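Local structure of five-membered-cyclitol-phosphate synthase (6K96) at residues G13-A18 against L129-T134. The protein belongs to the myo-inositol-1-phosphate synthase family and binds nicotinamide-adenine-dinucleotide together with a sodium ion in a Rossmann-type domain. Sequence-based numbering, arbitrary orientation.
Sequences GNNISA and LYSLPT. With NA (sodium ion), chain H; NAD (nicotinamide-adenine-dinucleotide), chain G.
I16 and L129 meet tip to tip, CD1 of I16 lying 3.4 Å from CD2 of L129, and this apolar touch joins the first turn of helix 14-31 to the end of strand 127-130. Beside it runs N15, whose CG stands anti to its own carbonyl carbon (chi1 -68°), which sends the amide along the nicotinamide half of NAD. Its CB lies 3.7 Å from S131 OG and packs against the phosphate oxygen O1N; CG lies against O1N, with O5D next. OD1 binds the sodium ion at 2.4 Å, while ND2 lies 3.1 Å from NAD O5D and 3.2 Å from O4D, with S131 OG at 3.5 Å. O2N and O7N of NAD and S293 bind the same ion. Backbone N15 N donates to NAD O1N (2.9 Å, 162°) and N14 N to O2A, as expected where a Rossmann-fold helix begins at a dinucleotide's pyrophosphate. A water joins S131 OG (2.8 Å) to NAD O1N. Beyond S131, L132 lays CD2 against the adenine, and its carbonyl O accepts from NAD O3D. Helix-start amides and sodium would probably offset the pyrophosphate's negative charge, and the ion ties phosphate to nicotinamide carboxamide.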
# COMPACT_ATOMS: atom_id res chain seq x y z
N GLY B 13 -21.89 -17.69 -17.22
CA GLY B 13 -20.54 -17.28 -16.82
C GLY B 13 -20.36 -17.12 -15.31
O GLY B 13 -21.14 -17.66 -14.49
N ASN B 14 -19.25 -16.48 -14.98
CA ASN B 14 -18.93 -16.06 -13.59
C ASN B 14 -20.15 -15.34 -13.00
O ASN B 14 -20.55 -15.72 -11.90
CB ASN B 14 -17.60 -15.33 -13.57
CG ASN B 14 -16.46 -16.29 -13.71
OD1 ASN B 14 -16.62 -17.46 -13.36
ND2 ASN B 14 -15.32 -15.82 -14.17
N ASN B 15 -20.79 -14.44 -13.75
CA ASN B 15 -21.92 -13.61 -13.22
C ASN B 15 -23.05 -14.52 -12.69
O ASN B 15 -23.73 -14.16 -11.66
CB ASN B 15 -22.37 -12.58 -14.23
CG ASN B 15 -21.38 -11.47 -14.54
OD1 ASN B 15 -20.24 -11.47 -14.05
ND2 ASN B 15 -21.80 -10.50 -15.36
N ILE B 16 -23.33 -15.64 -13.34
CA ILE B 16 -24.50 -16.51 -13.01
C ILE B 16 -24.05 -17.51 -11.95
O ILE B 16 -24.88 -17.91 -11.14
CB ILE B 16 -25.04 -17.26 -14.24
CG1 ILE B 16 -25.31 -16.34 -15.42
CG2 ILE B 16 -26.27 -18.07 -13.84
CD1 ILE B 16 -26.29 -15.25 -15.09
N SER B 17 -22.79 -17.89 -11.93
CA SER B 17 -22.21 -18.67 -10.79
C SER B 17 -22.45 -17.89 -9.52
O SER B 17 -23.02 -18.47 -8.60
CB SER B 17 -20.76 -18.94 -10.96
OG SER B 17 -20.25 -19.58 -9.82
N ALA B 18 -22.13 -16.60 -9.56
CA ALA B 18 -22.27 -15.64 -8.45
C ALA B 18 -23.74 -15.47 -8.09
O ALA B 18 -24.04 -15.52 -6.90
CB ALA B 18 -21.61 -14.35 -8.81
N LEU B 129 -31.88 -12.66 -18.83
CA LEU B 129 -30.60 -11.99 -18.47
C LEU B 129 -29.55 -12.28 -19.55
O LEU B 129 -29.08 -13.45 -19.69
CB LEU B 129 -30.13 -12.49 -17.10
CG LEU B 129 -28.83 -11.87 -16.58
CD1 LEU B 129 -28.99 -10.37 -16.37
CD2 LEU B 129 -28.39 -12.57 -15.31
N TYR B 130 -29.17 -11.24 -20.28
CA TYR B 130 -28.13 -11.32 -21.31
C TYR B 130 -26.78 -11.14 -20.65
O TYR B 130 -26.47 -10.00 -20.21
CB TYR B 130 -28.38 -10.25 -22.36
CG TYR B 130 -27.34 -10.21 -23.45
CD1 TYR B 130 -27.33 -11.17 -24.45
CD2 TYR B 130 -26.35 -9.23 -23.47
CE1 TYR B 130 -26.39 -11.14 -25.47
CE2 TYR B 130 -25.40 -9.21 -24.48
CZ TYR B 130 -25.42 -10.15 -25.50
OH TYR B 130 -24.51 -10.12 -26.51
N SER B 131 -25.97 -12.18 -20.60
CA SER B 131 -24.72 -12.11 -19.79
C SER B 131 -23.57 -12.72 -20.58
O SER B 131 -22.72 -13.41 -19.98
CB SER B 131 -24.90 -12.78 -18.46
OG SER B 131 -24.04 -12.19 -17.47
N LEU B 132 -23.51 -12.41 -21.86
CA LEU B 132 -22.46 -12.88 -22.81
C LEU B 132 -21.23 -12.00 -22.67
O LEU B 132 -21.26 -10.93 -22.07
CB LEU B 132 -23.00 -12.79 -24.25
CG LEU B 132 -23.71 -14.03 -24.80
CD1 LEU B 132 -25.02 -14.22 -24.07
CD2 LEU B 132 -23.98 -13.88 -26.28
N PRO B 133 -20.13 -12.40 -23.35
CA PRO B 133 -18.96 -11.54 -23.43
C PRO B 133 -19.32 -10.16 -24.01
O PRO B 133 -20.31 -9.99 -24.75
CB PRO B 133 -18.00 -12.35 -24.33
CG PRO B 133 -18.45 -13.79 -24.24
CD PRO B 133 -19.96 -13.69 -24.05
N THR B 134 -18.52 -9.17 -23.68
CA THR B 134 -18.60 -7.82 -24.28
C THR B 134 -18.16 -7.96 -25.74
O THR B 134 -17.28 -8.81 -25.97
CB THR B 134 -17.76 -6.83 -23.48
OG1 THR B 134 -18.52 -6.56 -22.30
CG2 THR B 134 -17.44 -5.54 -24.21
NA NA H . -17.84 -11.16 -14.23
PA NAD G . -18.14 -14.91 -18.56
O1A NAD G . -17.06 -14.87 -19.57
O2A NAD G . -17.79 -15.60 -17.27
O5B NAD G . -19.53 -15.42 -19.09
C5B NAD G . -19.65 -15.45 -20.53
C4B NAD G . -20.47 -16.65 -20.93
O4B NAD G . -21.11 -16.49 -22.25
C3B NAD G . -19.64 -17.93 -21.05
O3B NAD G . -20.36 -18.99 -20.44
C2B NAD G . -19.57 -18.13 -22.56
O2B NAD G . -19.19 -19.47 -22.72
C1B NAD G . -21.00 -17.74 -22.91
N9A NAD G . -21.32 -17.52 -24.31
C8A NAD G . -20.42 -17.09 -25.25
N7A NAD G . -20.97 -16.87 -26.42
C5A NAD G . -22.32 -17.15 -26.24
C6A NAD G . -23.41 -17.10 -27.13
N6A NAD G . -23.29 -16.71 -28.40
N1A NAD G . -24.65 -17.40 -26.64
C2A NAD G . -24.73 -17.79 -25.35
N3A NAD G . -23.77 -17.89 -24.44
C4A NAD G . -22.56 -17.54 -24.94
O3 NAD G . -18.52 -13.41 -18.22
PN NAD G . -19.04 -12.77 -16.84
O1N NAD G . -20.22 -13.55 -16.40
O2N NAD G . -17.79 -12.60 -16.04
O5D NAD G . -19.55 -11.33 -17.37
C5D NAD G . -20.65 -11.32 -18.37
C4D NAD G . -20.74 -9.95 -18.99
O4D NAD G . -21.10 -8.95 -18.02
C3D NAD G . -19.42 -9.49 -19.62
O3D NAD G . -19.74 -8.79 -20.80
C2D NAD G . -18.91 -8.46 -18.62
O2D NAD G . -18.12 -7.41 -19.15
C1D NAD G . -20.23 -7.82 -18.17
N1N NAD G . -20.00 -7.06 -16.91
C2N NAD G . -19.32 -7.69 -15.81
C3N NAD G . -18.92 -6.97 -14.70
C7N NAD G . -18.25 -7.73 -13.56
O7N NAD G . -18.18 -8.95 -13.60
N7N NAD G . -17.73 -7.02 -12.56
C4N NAD G . -19.17 -5.60 -14.69
C5N NAD G . -19.98 -5.03 -15.67
C6N NAD G . -20.31 -5.75 -16.80
O HOH W 1 -22.60 -14.62 -17.18